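PDB 6SNR: lipid II:glycine glycyltransferase, which probably adds the first glycine of the pentaglycine bridge to the lysine of lipid II, using glycyl-tRNA as donor, in staphylococcal peptidoglycan synthesis. Local coordinates for residues 57-62 with 98-103; 121-126 with 386-391. One frame throughout, in Å; residues are numbered along the deposited sequence.

Interaction 1: residues 57-62 with 98-103; sequences LLFKKV and KAEKAY
F59 lays one face of its ring against the aliphatic part of E100, while the methyl of A102 sits at the ring edge. The face contact is a CH-pi interaction. E100 CG lies 3.9 Å from the centroid of the F59 ring, 15° off the normal and shifted toward the rim. E100 CB closes on the same rim, 3.6 Å from F59 CE1. The two side chains cross at about a right angle. The carboxylate of E100 is turned 59° from the ring plane. The E100 side chain bends at chi2, and OE1 is hydrogen-bonded to the hydroxyl of Y39. The Y39 ring also meets F59, so Y39 is linked to both partners. At the edge of F59, CE1 is 4.4 Å from A102 CB, a looser apolar touch.

The second flat group is the ring of Y103. V62 CG2 reaches its edge, near the ring plane, at 3.7 Å from Y103 CE2. The Y103 ring is brought there by its chi1 of 71°, which sets CG between the backbone N and the carbonyl carbon. Its hydroxyl is hydrogen-bonded to E401, and both V62 and Y103 pack on I400 of helix 394-400.

No hydrogen bond joins the two segments. Strand 68-78 runs between strands 50-61 and 102-107 in the sheet. Its L69 and T68 hydrogen-bond to the backbone of K60 and K101. K101 has positive phi. Its N hydrogen-bonds to K98 O at 3.1 Å, and A102 N hydrogen-bonds to A97 O. This Schellman motif closes the helix of a beta-alpha-beta crossover: strand 68-78, helix 83-99 and the parallel strand 102-107. The crossover is consistent with the GNAT-like fold of the acetyltransferase clan.

Interaction 2: residues 121-126 with 386-391; sequences QNLKAL and GEFDYI
L123 places methyl CD1 over the centre of the F388 ring, packing helix 117-125 on strand 388-391. This is helix-on-sheet packing at one side of the mixed sheet that also contains strand 102-107.

The main apolar contact is a CH-pi interaction. L123 CD1 stands 3.8 Å from the centroid of the F388 ring, on the ring normal. The methyl is therefore nearly equidistant from all six ring carbons. The leucine side chain runs roughly perpendicular to that of the phenylalanine. In F388, CG is anti to the carbonyl carbon (chi1 -59°), which carries the ring out from the strand to the methyl. I107 of strand 102-107 and F128 touch both L123 and F388, and the ring of H130 also meets F388. L123 and F388 are buried, and with I107 and F128 they extend the apolar packing.

No hydrogen bond crosses between the two segments. In the sheet, backbone hydrogen bonds pair F388 with I107 and Y390 with I105, which places 388-391 beside 102-107.

A different kind of contact involves the ring of Y390. Its hydroxyl is hydrogen-bonded to K94 of helix 83-99. The edge of the same ring meets a backbone carbonyl: L126 O lies in the ring plane, 3.2 Å from Y390 CE2.

How the interactions relate
Both interactions serve the same mixed sheet, in which strands 102-107 and 388-391 are neighbours. Interaction 1 is the more buried and joins strand 50-61 to the turn between helix 83-99 and strand 102-107. Interaction 2 is only partly buried and sets helix 117-125 on strand 388-391. Their centres are about 18 Å apart, and they meet where Y103 O packs 4.0 Å from I391 CG2. Each uses a CH-pi contact on a phenylalanine, but the donor differs: the stem of a glutamate whose acid is hydrogen-bonded to a tyrosine in interaction 1, a leucine methyl in interaction 2. Interaction 2 alone brings a backbone carbonyl to a ring edge.

Interaction 1: residues 57-62 with 98-103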
loop_
_atom_site.group_PDB
_atom_site.type_symbol
_atom_site.label_atom_id
_atom_site.label_comp_id
_atom_site.label_asym_id
_atom_site.label_seq_id
_atom_site.Cartn_x
_atom_site.Cartn_y
_atom_site.Cartn_z
ATOM N N LEU A 57 11.147 -1.684 -19.997
ATOM C CA LEU A 57 10.615 -0.619 -20.868
ATOM C C LEU A 57 9.231 -0.958 -21.275
ATOM O O LEU A 57 8.963 -2.080 -21.774
ATOM C CB LEU A 57 11.512 -0.503 -22.148
ATOM C CG LEU A 57 12.915 0.079 -22.051
ATOM C CD1 LEU A 57 13.834 -0.492 -21.015
ATOM C CD2 LEU A 57 13.557 -0.026 -23.451
ATOM N N LEU A 58 8.283 -0.039 -21.104
ATOM C CA LEU A 58 6.948 -0.227 -21.561
ATOM C C LEU A 58 6.731 0.712 -22.728
ATOM O O LEU A 58 6.996 1.909 -22.643
ATOM C CB LEU A 58 5.905 0.088 -20.474
ATOM C CG LEU A 58 5.962 -0.903 -19.301
ATOM C CD1 LEU A 58 5.027 -0.471 -18.156
ATOM C CD2 LEU A 58 5.578 -2.280 -19.779
ATOM N N PHE A 59 6.181 0.165 -23.790
ATOM C CA PHE A 59 5.803 0.955 -24.982
ATOM C C PHE A 59 4.317 1.011 -25.236
ATOM O O PHE A 59 3.600 0.000 -25.084
ATOM C CB PHE A 59 6.480 0.300 -26.247
ATOM C CG PHE A 59 7.948 0.430 -26.265
ATOM C CD1 PHE A 59 8.583 1.489 -26.856
ATOM C CD2 PHE A 59 8.766 -0.556 -25.727
ATOM C CE1 PHE A 59 9.949 1.599 -26.861
ATOM C CE2 PHE A 59 10.121 -0.439 -25.717
ATOM C CZ PHE A 59 10.756 0.637 -26.288
ATOM N N LYS A 60 3.848 2.170 -25.745
ATOM C CA LYS A 60 2.458 2.293 -26.119
ATOM C C LYS A 60 2.377 3.266 -27.281
ATOM O O LYS A 60 3.009 4.294 -27.254
ATOM C CB LYS A 60 1.568 2.769 -24.986
ATOM C CG LYS A 60 0.068 2.746 -25.288
ATOM C CD LYS A 60 -0.763 3.043 -24.062
ATOM C CE LYS A 60 -2.223 3.269 -24.396
ATOM N NZ LYS A 60 -3.062 3.382 -23.155
ATOM N N LYS A 61 1.556 2.909 -28.274
ATOM C CA LYS A 61 1.351 3.759 -29.458
ATOM C C LYS A 61 0.661 5.063 -29.073
ATOM O O LYS A 61 -0.277 5.081 -28.264
ATOM C CB LYS A 61 0.517 2.992 -30.478
ATOM C CG LYS A 61 0.072 3.798 -31.705
ATOM C CD LYS A 61 -1.374 3.473 -32.069
ATOM C CE LYS A 61 -2.311 3.722 -30.893
ATOM N NZ LYS A 61 -3.656 4.295 -31.203
ATOM N N VAL A 62 1.132 6.160 -29.672
ATOM C CA VAL A 62 0.506 7.508 -29.459
ATOM C C VAL A 62 -0.775 7.603 -30.324
ATOM O O VAL A 62 -0.717 7.296 -31.521
ATOM C CB VAL A 62 1.490 8.648 -29.776
ATOM C CG1 VAL A 62 0.818 9.993 -29.522
ATOM C CG2 VAL A 62 2.767 8.576 -28.939
ATOM N N LYS A 98 14.381 3.413 -30.541
ATOM C CA LYS A 98 14.421 3.931 -31.911
ATOM C C LYS A 98 13.741 2.932 -32.845
ATOM O O LYS A 98 12.978 3.311 -33.737
ATOM C CB LYS A 98 15.860 4.223 -32.321
ATOM C CG LYS A 98 16.428 5.456 -31.658
ATOM C CD LYS A 98 17.932 5.525 -31.902
ATOM C CE LYS A 98 18.543 6.815 -31.411
ATOM N NZ LYS A 98 18.210 7.995 -32.249
ATOM N N ALA A 99 13.990 1.642 -32.613
ATOM C CA ALA A 99 13.330 0.592 -33.388
ATOM C C ALA A 99 11.822 0.546 -33.197
ATOM O O ALA A 99 11.109 0.100 -34.086
ATOM C CB ALA A 99 13.962 -0.754 -33.074
ATOM N N GLU A 100 11.317 1.040 -32.036
ATOM C CA GLU A 100 9.907 1.156 -31.776
ATOM C C GLU A 100 9.273 2.533 -32.133
ATOM O O GLU A 100 8.106 2.758 -31.845
ATOM C CB GLU A 100 9.583 0.828 -30.309
ATOM C CG GLU A 100 10.037 -0.567 -29.927
ATOM C CD GLU A 100 9.369 -1.633 -30.749
ATOM O OE1 GLU A 100 8.161 -1.556 -31.036
ATOM O OE2 GLU A 100 10.118 -2.584 -31.064
ATOM N N LYS A 101 10.061 3.377 -32.803
ATOM C CA LYS A 101 9.645 4.717 -33.255
ATOM C C LYS A 101 9.216 5.546 -32.044
ATOM O O LYS A 101 8.212 6.263 -32.098
ATOM C CB LYS A 101 8.512 4.670 -34.300
ATOM C CG LYS A 101 8.756 3.738 -35.490
ATOM C CD LYS A 101 9.961 4.178 -36.298
ATOM C CE LYS A 101 10.124 3.344 -37.572
ATOM N NZ LYS A 101 11.316 3.834 -38.325
ATOM N N ALA A 102 9.951 5.441 -30.955
ATOM C CA ALA A 102 9.581 6.178 -29.742
ATOM C C ALA A 102 9.947 7.669 -29.911
ATOM O O ALA A 102 10.972 7.983 -30.489
ATOM C CB ALA A 102 10.279 5.605 -28.528
ATOM N N TYR A 103 9.094 8.582 -29.414
ATOM C CA TYR A 103 9.449 10.015 -29.467
ATOM C C TYR A 103 10.336 10.430 -28.293
ATOM O O TYR A 103 10.963 11.500 -28.329
ATOM C CB TYR A 103 8.186 10.886 -29.565
ATOM C CG TYR A 103 7.365 10.943 -28.312
ATOM C CD1 TYR A 103 7.706 11.814 -27.280
ATOM C CD2 TYR A 103 6.254 10.142 -28.158
ATOM C CE1 TYR A 103 6.912 11.877 -26.128
ATOM C CE2 TYR A 103 5.464 10.198 -27.010
ATOM C CZ TYR A 103 5.815 11.043 -26.008
ATOM O OH TYR A 103 5.023 11.109 -24.870
#

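Interaction 2: residues 121-126 with 386-391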
loop_
_atom_site.group_PDB
_atom_site.type_symbol
_atom_site.label_atom_id
_atom_site.label_comp_id
_atom_site.label_asym_id
_atom_site.label_seq_id
_atom_site.Cartn_x
_atom_site.Cartn_y
_atom_site.Cartn_z
ATOM N N GLN A 121 22.807 15.066 -11.646
ATOM C CA GLN A 121 23.991 15.535 -12.400
ATOM C C GLN A 121 24.244 14.639 -13.599
ATOM O O GLN A 121 24.419 15.112 -14.757
ATOM C CB GLN A 121 25.226 15.583 -11.489
ATOM C CG GLN A 121 25.155 16.739 -10.493
ATOM C CD GLN A 121 26.453 16.998 -9.726
ATOM O OE1 GLN A 121 27.463 16.331 -9.930
ATOM N NE2 GLN A 121 26.424 18.004 -8.851
ATOM N N ASN A 122 24.187 13.336 -13.342
ATOM C CA ASN A 122 24.580 12.335 -14.322
ATOM C C ASN A 122 23.524 12.191 -15.401
ATOM O O ASN A 122 23.851 11.988 -16.584
ATOM C CB ASN A 122 24.864 10.963 -13.641
ATOM C CG ASN A 122 26.154 10.950 -12.788
ATOM O OD1 ASN A 122 27.022 11.845 -12.888
ATOM N ND2 ASN A 122 26.266 9.955 -11.918
ATOM N N LEU A 123 22.255 12.319 -15.021
ATOM C CA LEU A 123 21.182 12.328 -16.015
ATOM C C LEU A 123 21.239 13.580 -16.908
ATOM O O LEU A 123 21.060 13.501 -18.120
ATOM C CB LEU A 123 19.790 12.174 -15.358
ATOM C CG LEU A 123 19.523 10.797 -14.720
ATOM C CD1 LEU A 123 18.283 10.867 -13.864
ATOM C CD2 LEU A 123 19.365 9.729 -15.805
ATOM N N LYS A 124 21.519 14.721 -16.289
ATOM C CA LYS A 124 21.674 15.968 -17.023
ATOM C C LYS A 124 22.804 15.860 -18.048
ATOM O O LYS A 124 22.622 16.225 -19.186
ATOM C CB LYS A 124 21.881 17.142 -16.067
ATOM C CG LYS A 124 21.905 18.475 -16.778
ATOM C CD LYS A 124 22.163 19.626 -15.825
ATOM C CE LYS A 124 21.850 20.946 -16.521
ATOM N NZ LYS A 124 22.147 22.093 -15.615
ATOM N N ALA A 125 23.937 15.313 -17.637
ATOM C CA ALA A 125 25.090 15.129 -18.511
ATOM C C ALA A 125 24.824 14.204 -19.689
ATOM O O ALA A 125 25.370 14.396 -20.786
ATOM C CB ALA A 125 26.277 14.638 -17.701
ATOM N N LEU A 126 23.951 13.213 -19.491
ATOM C CA LEU A 126 23.569 12.317 -20.573
ATOM C C LEU A 126 22.485 12.864 -21.522
ATOM O O LEU A 126 22.111 12.193 -22.468
ATOM C CB LEU A 126 23.093 10.973 -19.975
ATOM C CG LEU A 126 24.161 10.080 -19.332
ATOM C CD1 LEU A 126 23.515 8.963 -18.535
ATOM C CD2 LEU A 126 25.080 9.499 -20.390
ATOM N N GLY A 386 12.009 12.961 -9.460
ATOM C CA GLY A 386 11.033 13.248 -10.471
ATOM C C GLY A 386 11.207 12.519 -11.795
ATOM O O GLY A 386 11.720 11.426 -11.826
ATOM N N GLU A 387 10.694 13.143 -12.844
ATOM C CA GLU A 387 10.523 12.563 -14.163
ATOM C C GLU A 387 11.501 13.202 -15.130
ATOM O O GLU A 387 11.681 14.428 -15.113
ATOM C CB GLU A 387 9.079 12.746 -14.624
ATOM C CG GLU A 387 8.727 12.006 -15.902
ATOM C CD GLU A 387 7.260 12.114 -16.178
ATOM O OE1 GLU A 387 6.441 11.481 -15.463
ATOM O OE2 GLU A 387 6.884 12.799 -17.131
ATOM N N PHE A 388 12.143 12.382 -15.976
ATOM C CA PHE A 388 13.151 12.848 -16.917
ATOM C C PHE A 388 12.890 12.210 -18.281
ATOM O O PHE A 388 12.525 11.036 -18.372
ATOM C CB PHE A 388 14.551 12.378 -16.480
ATOM C CG PHE A 388 14.971 12.845 -15.103
ATOM C CD1 PHE A 388 14.506 12.218 -13.973
ATOM C CD2 PHE A 388 15.856 13.915 -14.952
ATOM C CE1 PHE A 388 14.850 12.669 -12.729
ATOM C CE2 PHE A 388 16.240 14.340 -13.686
ATOM C CZ PHE A 388 15.723 13.719 -12.578
ATOM N N ASP A 389 13.136 12.972 -19.356
ATOM C CA ASP A 389 12.907 12.488 -20.708
ATOM C C ASP A 389 14.190 12.622 -21.519
ATOM O O ASP A 389 14.828 13.671 -21.494
ATOM C CB ASP A 389 11.800 13.260 -21.402
ATOM C CG ASP A 389 10.467 13.093 -20.738
ATOM O OD1 ASP A 389 10.016 11.939 -20.700
ATOM O OD2 ASP A 389 9.848 14.106 -20.335
ATOM N N TYR A 390 14.572 11.547 -22.205
ATOM C CA TYR A 390 15.643 11.584 -23.213
ATOM C C TYR A 390 14.896 11.674 -24.529
ATOM O O TYR A 390 14.211 10.744 -24.962
ATOM C CB TYR A 390 16.558 10.373 -23.138
ATOM C CG TYR A 390 17.707 10.474 -24.108
ATOM C CD1 TYR A 390 17.542 10.074 -25.418
ATOM C CD2 TYR A 390 18.948 10.970 -23.713
ATOM C CE1 TYR A 390 18.586 10.183 -26.322
ATOM C CE2 TYR A 390 20.005 11.057 -24.620
ATOM C CZ TYR A 390 19.794 10.672 -25.925
ATOM O OH TYR A 390 20.826 10.740 -26.858
ATOM N N ILE A 391 14.943 12.859 -25.177
ATOM C CA ILE A 391 14.030 13.140 -26.248
ATOM C C ILE A 391 14.631 12.643 -27.578
ATOM O O ILE A 391 15.778 12.995 -27.904
ATOM C CB ILE A 391 13.684 14.665 -26.344
ATOM C CG1 ILE A 391 12.972 15.101 -25.062
ATOM C CG2 ILE A 391 12.836 14.956 -27.577
ATOM C CD1 ILE A 391 12.929 16.609 -24.862
#